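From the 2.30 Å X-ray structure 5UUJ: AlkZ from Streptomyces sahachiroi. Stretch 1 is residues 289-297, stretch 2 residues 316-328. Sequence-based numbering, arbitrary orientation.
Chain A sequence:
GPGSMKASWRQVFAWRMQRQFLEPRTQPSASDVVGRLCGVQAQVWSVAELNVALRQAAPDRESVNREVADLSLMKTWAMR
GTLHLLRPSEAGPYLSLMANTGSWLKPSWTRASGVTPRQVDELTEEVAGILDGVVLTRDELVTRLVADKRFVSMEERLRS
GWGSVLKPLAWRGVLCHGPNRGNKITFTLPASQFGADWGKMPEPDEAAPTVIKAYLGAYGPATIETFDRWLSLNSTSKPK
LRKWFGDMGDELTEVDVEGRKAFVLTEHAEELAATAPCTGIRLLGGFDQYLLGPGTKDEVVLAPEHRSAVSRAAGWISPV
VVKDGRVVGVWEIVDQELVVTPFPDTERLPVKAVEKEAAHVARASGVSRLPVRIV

Stretch 1, residues 289-297: QYLLGPGTK
Stretch 2 316-328: WISPVVVKDGRVV

What backbone frame brings the two stretches together? Stretch 1 begins as helix, residues 289-292, with Gly-293 N donating to Gln-289 O at 2.9 Å and Gly-295 N to Leu-291 O at 2.9 Å. Gly-295 then breaks the helical path with phi/psi 97/142; a CB there would be jammed against the preceding carbonyl oxygen. Stretch 2 starts extended, forms strand 320-323, reverses through a tight turn and returns as strand 326-328. The stretches meet mainly through side chains, with no backbone-to-backbone hydrogen bond between them: CA atoms lie 8.7 Å apart for Thr-296 and Ile-317, 8.8 Å for Leu-291 and Val-327, and 9.5 Å for Tyr-290 and Gly-325. Together they bury 336 Å², both sides summed.

Where does stretch 2 first meet stretch 1? Trp-316 (chi1 t) is out of reach; its NE1 makes a weak hydrogen bond to Ser-318 OG at 3.2 Å. Ile-317, at phi/psi -113/111 with chi1 and chi2 both m, points toward stretch 1 and touches three residues. Its CG2 lies 4.1 Å from Leu-291 CD1, its CG1 4.3 Å from Leu-292 CD2, and its CD1 4.1 Å from Thr-296 CG2. Leu-292 (m, t) leaves its backbone sideways, but its end comes nearer, while Thr-296 (chi1 p) offers its methyl. These are apolar contacts at van der Waals range, and they keep hydrocarbon away from water. Ser-318 and Pro-319 then turn their side chains away.

How does the first strand continue the contact? Alternation along the extended chain decides which residues take part. Val-320 (phi/psi -128/150, chi1 m) points toward the helix, and its CG1 comes 3.9 Å from Leu-291 CD1, the closest apolar approach between the stretches. Val-321 (t) is out of reach, and Val-322 (-104/123, t) again points toward stretch 1, with CG1 4.2 Å from Tyr-290 CE2, oblique to the ring. Lys-323, all t until chi4 at m, is again out of reach; its NZ forms a salt bridge with Asp-324 OD2 at 3.4 Å, the hydrogen bond within it being weak.

What does the turn contribute? Lys-323 to Arg-326 form a type I' turn, with Asp-324 at phi/psi 56/31 and Gly-325 at 93/-12. Two backbone bonds close the hairpin: Lys-323 N to Arg-326 O at 2.8 Å, and Arg-326 N to Lys-323 O at 3.1 Å. Tyr-290 (chi1 180°, chi2 80°) reaches across so that its OH donates to Gly-325 O at 2.7 Å, the one hydrogen bond between the stretches. The carbonyl oxygen sits at the ring edge, near its plane, giving the buried hydroxyl a polar partner.

How does the returning strand complete the packing? Arg-326 points away, whereas Val-327 (-73/122, chi1 t) points toward the helix and sets CG2 4.3 Å from Leu-291 CD2. Leu-291, with chi1 at -113° and chi2 t, thus touches both strands. Val-328 N donates to Val-321 O at 2.8 Å, tying the antiparallel strands together.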

ATOM      1  N   GLN A 289      -1.238   6.446   0.607  1.00 15.03           N
ATOM      2  CA  GLN A 289      -2.369   5.536   0.510  1.00 15.23           C
ATOM      3  C   GLN A 289      -3.699   6.249   0.269  1.00 14.52           C
ATOM      4  O   GLN A 289      -4.617   5.656  -0.296  1.00 14.76           O
ATOM      5  CB  GLN A 289      -2.464   4.688   1.779  1.00 17.86           C
ATOM      6  CG  GLN A 289      -1.384   3.622   1.896  1.00 16.91           C
ATOM      7  CD  GLN A 289      -1.463   2.580   0.791  1.00 18.98           C
ATOM      8  OE1 GLN A 289      -2.350   1.726   0.787  1.00 22.61           O
ATOM      9  NE2 GLN A 289      -0.533   2.650  -0.154  1.00 20.10           N
ATOM     10  N   TYR A 290      -3.815   7.504   0.694  1.00 13.87           N
ATOM     11  CA  TYR A 290      -5.041   8.259   0.437  1.00 18.07           C
ATOM     12  C   TYR A 290      -5.304   8.308  -1.066  1.00 13.88           C
ATOM     13  O   TYR A 290      -6.453   8.282  -1.512  1.00 13.73           O
ATOM     14  CB  TYR A 290      -4.963   9.681   1.003  1.00 13.02           C
ATOM     15  CG  TYR A 290      -6.222  10.470   0.736  1.00 14.52           C
ATOM     16  CD1 TYR A 290      -7.351  10.303   1.529  1.00 13.55           C
ATOM     17  CD2 TYR A 290      -6.297  11.358  -0.330  1.00 15.11           C
ATOM     18  CE1 TYR A 290      -8.515  11.009   1.275  1.00 12.82           C
ATOM     19  CE2 TYR A 290      -7.452  12.066  -0.589  1.00 12.99           C
ATOM     20  CZ  TYR A 290      -8.558  11.889   0.217  1.00 18.24           C
ATOM     21  OH  TYR A 290      -9.713  12.593  -0.036  1.00 18.31           O
ATOM     22  N   LEU A 291      -4.221   8.365  -1.833  1.00 21.61           N
ATOM     23  CA  LEU A 291      -4.286   8.375  -3.288  1.00 15.04           C
ATOM     24  C   LEU A 291      -4.362   6.970  -3.868  1.00 16.88           C
ATOM     25  O   LEU A 291      -5.184   6.693  -4.744  1.00 15.97           O
ATOM     26  CB  LEU A 291      -3.059   9.084  -3.864  1.00 17.96           C
ATOM     27  CG  LEU A 291      -3.257  10.409  -4.597  1.00 24.21           C
ATOM     28  CD1 LEU A 291      -1.915  10.891  -5.115  1.00 22.48           C
ATOM     29  CD2 LEU A 291      -4.250  10.278  -5.742  1.00 29.48           C
ATOM     30  N   LEU A 292      -3.491   6.089  -3.386  1.00 18.42           N
ATOM     31  CA  LEU A 292      -3.315   4.777  -3.999  1.00 19.99           C
ATOM     32  C   LEU A 292      -4.472   3.829  -3.703  1.00 17.11           C
ATOM     33  O   LEU A 292      -4.692   2.869  -4.442  1.00 18.28           O
ATOM     34  CB  LEU A 292      -2.002   4.143  -3.534  1.00 19.20           C
ATOM     35  CG  LEU A 292      -0.711   4.876  -3.912  1.00 22.33           C
ATOM     36  CD1 LEU A 292       0.491   4.029  -3.520  1.00 22.62           C
ATOM     37  CD2 LEU A 292      -0.663   5.223  -5.394  1.00 21.82           C
ATOM     38  N   GLY A 293      -5.208   4.097  -2.631  1.00 16.33           N
ATOM     39  CA  GLY A 293      -6.372   3.294  -2.304  1.00 17.56           C
ATOM     40  C   GLY A 293      -7.381   3.333  -3.440  1.00 17.09           C
ATOM     41  O   GLY A 293      -7.598   2.328  -4.113  1.00 18.23           O
ATOM     42  N   PRO A 294      -8.001   4.502  -3.662  1.00 16.43           N
ATOM     43  CA  PRO A 294      -8.938   4.658  -4.780  1.00 17.08           C
ATOM     44  C   PRO A 294      -8.242   4.635  -6.137  1.00 18.01           C
ATOM     45  O   PRO A 294      -8.887   4.367  -7.152  1.00 19.09           O
ATOM     46  CB  PRO A 294      -9.576   6.032  -4.525  1.00 16.26           C
ATOM     47  CG  PRO A 294      -9.270   6.358  -3.105  1.00 15.25           C
ATOM     48  CD  PRO A 294      -7.958   5.703  -2.813  1.00 15.32           C
ATOM     49  N   GLY A 295      -6.943   4.922  -6.143  1.00 17.76           N
ATOM     50  CA  GLY A 295      -6.162   4.961  -7.367  1.00 18.70           C
ATOM     51  C   GLY A 295      -6.018   6.371  -7.911  1.00 18.36           C
ATOM     52  O   GLY A 295      -6.955   7.170  -7.847  1.00 18.00           O
ATOM     53  N   THR A 296      -4.843   6.679  -8.452  1.00 18.65           N
ATOM     54  CA  THR A 296      -4.589   7.987  -9.050  1.00 24.13           C
ATOM     55  C   THR A 296      -5.488   8.237 -10.257  1.00 20.10           C
ATOM     56  O   THR A 296      -5.654   9.378 -10.687  1.00 25.80           O
ATOM     57  CB  THR A 296      -3.122   8.131  -9.496  1.00 23.13           C
ATOM     58  OG1 THR A 296      -2.814   7.121 -10.467  1.00 23.01           O
ATOM     59  CG2 THR A 296      -2.184   8.001  -8.309  1.00 17.97           C
ATOM     60  N   LYS A 297      -6.070   7.166 -10.793  1.00 24.33           N
ATOM     61  CA  LYS A 297      -6.946   7.252 -11.957  1.00 35.48           C
ATOM     62  C   LYS A 297      -8.314   7.849 -11.625  1.00 35.09           C
ATOM     63  O   LYS A 297      -9.023   8.305 -12.520  1.00 36.90           O
ATOM     64  CB  LYS A 297      -7.147   5.862 -12.575  1.00 36.98           C
ATOM     65  CG  LYS A 297      -6.606   5.692 -13.984  1.00 43.32           C
ATOM     66  CD  LYS A 297      -5.262   4.973 -13.982  1.00 42.45           C
ATOM     67  CE  LYS A 297      -4.697   4.799 -15.390  1.00 43.98           C
ATOM     68  NZ  LYS A 297      -5.685   5.103 -16.470  1.00 46.84           N
ATOM     69  N   TRP A 316       6.622   7.299 -10.455  1.00 22.61           N
ATOM     70  CA  TRP A 316       6.740   8.325  -9.417  1.00 21.11           C
ATOM     71  C   TRP A 316       5.363   8.886  -9.066  1.00 19.94           C
ATOM     72  O   TRP A 316       4.636   9.353  -9.941  1.00 20.16           O
ATOM     73  CB  TRP A 316       7.669   9.463  -9.856  1.00 21.25           C
ATOM     74  CG  TRP A 316       7.789  10.586  -8.830  1.00 19.98           C
ATOM     75  CD1 TRP A 316       7.080  11.756  -8.803  1.00 19.21           C
ATOM     76  CD2 TRP A 316       8.666  10.628  -7.695  1.00 19.67           C
ATOM     77  NE1 TRP A 316       7.466  12.521  -7.728  1.00 19.18           N
ATOM     78  CE2 TRP A 316       8.435  11.850  -7.030  1.00 18.71           C
ATOM     79  CE3 TRP A 316       9.626   9.752  -7.177  1.00 20.35           C
ATOM     80  CZ2 TRP A 316       9.130  12.220  -5.877  1.00 18.43           C
ATOM     81  CZ3 TRP A 316      10.316  10.123  -6.030  1.00 20.05           C
ATOM     82  CH2 TRP A 316      10.062  11.345  -5.394  1.00 19.10           C
ATOM     83  N   ILE A 317       5.008   8.819  -7.786  1.00 20.14           N
ATOM     84  CA  ILE A 317       3.776   9.422  -7.286  1.00 22.31           C
ATOM     85  C   ILE A 317       4.161  10.574  -6.367  1.00 17.63           C
ATOM     86  O   ILE A 317       4.708  10.355  -5.288  1.00 21.40           O
ATOM     87  CB  ILE A 317       2.896   8.407  -6.519  1.00 20.99           C
ATOM     88  CG1 ILE A 317       2.680   7.136  -7.349  1.00 23.12           C
ATOM     89  CG2 ILE A 317       1.562   9.036  -6.135  1.00 19.42           C
ATOM     90  CD1 ILE A 317       1.895   7.342  -8.624  1.00 23.53           C
ATOM     91  N   SER A 318       3.879  11.799  -6.801  1.00 16.73           N
ATOM     92  CA  SER A 318       4.341  12.988  -6.094  1.00 16.26           C
ATOM     93  C   SER A 318       3.623  13.198  -4.766  1.00 17.39           C
ATOM     94  O   SER A 318       2.510  12.709  -4.573  1.00 15.07           O
ATOM     95  CB  SER A 318       4.149  14.236  -6.959  1.00 16.54           C
ATOM     96  OG  SER A 318       4.778  14.095  -8.220  1.00 29.93           O
ATOM     97  N   PRO A 319       4.263  13.934  -3.842  1.00 17.76           N
ATOM     98  CA  PRO A 319       3.511  14.442  -2.692  1.00 14.69           C
ATOM     99  C   PRO A 319       2.404  15.362  -3.184  1.00 15.25           C
ATOM    100  O   PRO A 319       2.611  16.043  -4.189  1.00 15.21           O
ATOM    101  CB  PRO A 319       4.564  15.204  -1.877  1.00 15.47           C
ATOM    102  CG  PRO A 319       5.885  14.658  -2.336  1.00 18.91           C
ATOM    103  CD  PRO A 319       5.691  14.292  -3.775  1.00 15.72           C
ATOM    104  N   VAL A 320       1.259  15.383  -2.508  1.00 14.13           N
ATOM    105  CA  VAL A 320       0.112  16.133  -3.002  1.00 14.69           C
ATOM    106  C   VAL A 320      -0.475  17.073  -1.963  1.00 18.22           C
ATOM    107  O   VAL A 320      -0.399  16.831  -0.754  1.00 13.89           O
ATOM    108  CB  VAL A 320      -1.009  15.190  -3.495  1.00 14.47           C
ATOM    109  CG1 VAL A 320      -0.591  14.499  -4.784  1.00 15.47           C
ATOM    110  CG2 VAL A 320      -1.375  14.169  -2.422  1.00 14.25           C
ATOM    111  N   VAL A 321      -1.046  18.161  -2.467  1.00 17.91           N
ATOM    112  CA  VAL A 321      -1.845  19.075  -1.672  1.00 15.44           C
ATOM    113  C   VAL A 321      -3.303  18.669  -1.812  1.00 17.17           C
ATOM    114  O   VAL A 321      -3.860  18.708  -2.912  1.00 21.52           O
ATOM    115  CB  VAL A 321      -1.671  20.534  -2.129  1.00 22.16           C
ATOM    116  CG1 VAL A 321      -2.408  21.486  -1.189  1.00 18.64           C
ATOM    117  CG2 VAL A 321      -0.199  20.891  -2.215  1.00 18.46           C
ATOM    118  N   VAL A 322      -3.916  18.269  -0.705  1.00 16.45           N
ATOM    119  CA  VAL A 322      -5.326  17.900  -0.704  1.00 18.13           C
ATOM    120  C   VAL A 322      -6.158  19.017  -0.078  1.00 21.70           C
ATOM    121  O   VAL A 322      -5.917  19.418   1.060  1.00 22.87           O
ATOM    122  CB  VAL A 322      -5.563  16.583   0.056  1.00 16.32           C
ATOM    123  CG1 VAL A 322      -7.020  16.165  -0.047  1.00 22.91           C
ATOM    124  CG2 VAL A 322      -4.667  15.485  -0.497  1.00 21.23           C
ATOM    125  N   LYS A 323      -7.126  19.521  -0.840  1.00 27.07           N
ATOM    126  CA  LYS A 323      -8.051  20.542  -0.356  1.00 22.60           C
ATOM    127  C   LYS A 323      -9.488  20.058  -0.503  1.00 20.92           C
ATOM    128  O   LYS A 323      -9.933  19.733  -1.602  1.00 25.35           O
ATOM    129  CB  LYS A 323      -7.860  21.860  -1.112  1.00 25.34           C
ATOM    130  CG  LYS A 323      -8.851  22.946  -0.698  1.00 28.97           C
ATOM    131  CD  LYS A 323      -8.439  24.318  -1.201  1.00 32.27           C
ATOM    132  CE  LYS A 323      -9.375  25.405  -0.684  1.00 36.09           C
ATOM    133  NZ  LYS A 323     -10.766  25.252  -1.198  1.00 34.82           N
ATOM    134  N   ASP A 324     -10.203  20.019   0.617  1.00 19.66           N
ATOM    135  CA  ASP A 324     -11.571  19.512   0.659  1.00 21.54           C
ATOM    136  C   ASP A 324     -11.650  18.087   0.108  1.00 16.98           C
ATOM    137  O   ASP A 324     -12.663  17.699  -0.470  1.00 16.61           O
ATOM    138  CB  ASP A 324     -12.519  20.432  -0.123  1.00 22.00           C
ATOM    139  CG  ASP A 324     -12.495  21.870   0.381  1.00 25.95           C
ATOM    140  OD1 ASP A 324     -12.024  22.103   1.514  1.00 24.23           O
ATOM    141  OD2 ASP A 324     -12.949  22.771  -0.356  1.00 29.89           O
ATOM    142  N   GLY A 325     -10.574  17.323   0.282  1.00 14.93           N
ATOM    143  CA  GLY A 325     -10.541  15.926  -0.119  1.00 14.34           C
ATOM    144  C   GLY A 325      -9.996  15.666  -1.517  1.00 14.45           C
ATOM    145  O   GLY A 325      -9.720  14.521  -1.867  1.00 14.13           O
ATOM    146  N   ARG A 326      -9.848  16.723  -2.313  1.00 18.70           N
ATOM    147  CA  ARG A 326      -9.380  16.600  -3.692  1.00 25.26           C
ATOM    148  C   ARG A 326      -7.932  17.058  -3.840  1.00 23.22           C
ATOM    149  O   ARG A 326      -7.502  17.995  -3.172  1.00 22.34           O
ATOM    150  CB  ARG A 326     -10.269  17.416  -4.635  1.00 21.04           C
ATOM    151  CG  ARG A 326     -11.696  16.917  -4.734  1.00 24.16           C
ATOM    152  CD  ARG A 326     -12.517  17.744  -5.716  1.00 23.58           C
ATOM    153  NE  ARG A 326     -12.027  17.627  -7.091  1.00 35.36           N
ATOM    154  CZ  ARG A 326     -11.247  18.516  -7.705  1.00 36.40           C
ATOM    155  NH1 ARG A 326     -10.850  19.624  -7.087  1.00 36.16           N
ATOM    156  NH2 ARG A 326     -10.865  18.297  -8.955  1.00 35.26           N
ATOM    157  N   VAL A 327      -7.189  16.404  -4.730  1.00 15.45           N
ATOM    158  CA  VAL A 327      -5.821  16.812  -5.037  1.00 16.60           C
ATOM    159  C   VAL A 327      -5.855  18.090  -5.872  1.00 16.50           C
ATOM    160  O   VAL A 327      -6.470  18.121  -6.935  1.00 17.41           O
ATOM    161  CB  VAL A 327      -5.051  15.706  -5.793  1.00 19.07           C
ATOM    162  CG1 VAL A 327      -3.647  16.178  -6.188  1.00 15.62           C
ATOM    163  CG2 VAL A 327      -4.965  14.453  -4.943  1.00 14.99           C
ATOM    164  N   VAL A 328      -5.203  19.141  -5.377  1.00 17.20           N
ATOM    165  CA  VAL A 328      -5.226  20.446  -6.038  1.00 20.23           C
ATOM    166  C   VAL A 328      -3.824  20.972  -6.336  1.00 20.87           C
ATOM    167  O   VAL A 328      -3.658  22.124  -6.751  1.00 20.27           O
ATOM    168  CB  VAL A 328      -5.972  21.493  -5.184  1.00 18.27           C
ATOM    169  CG1 VAL A 328      -7.452  21.157  -5.097  1.00 18.38           C
ATOM    170  CG2 VAL A 328      -5.360  21.591  -3.795  1.00 18.39           C
TER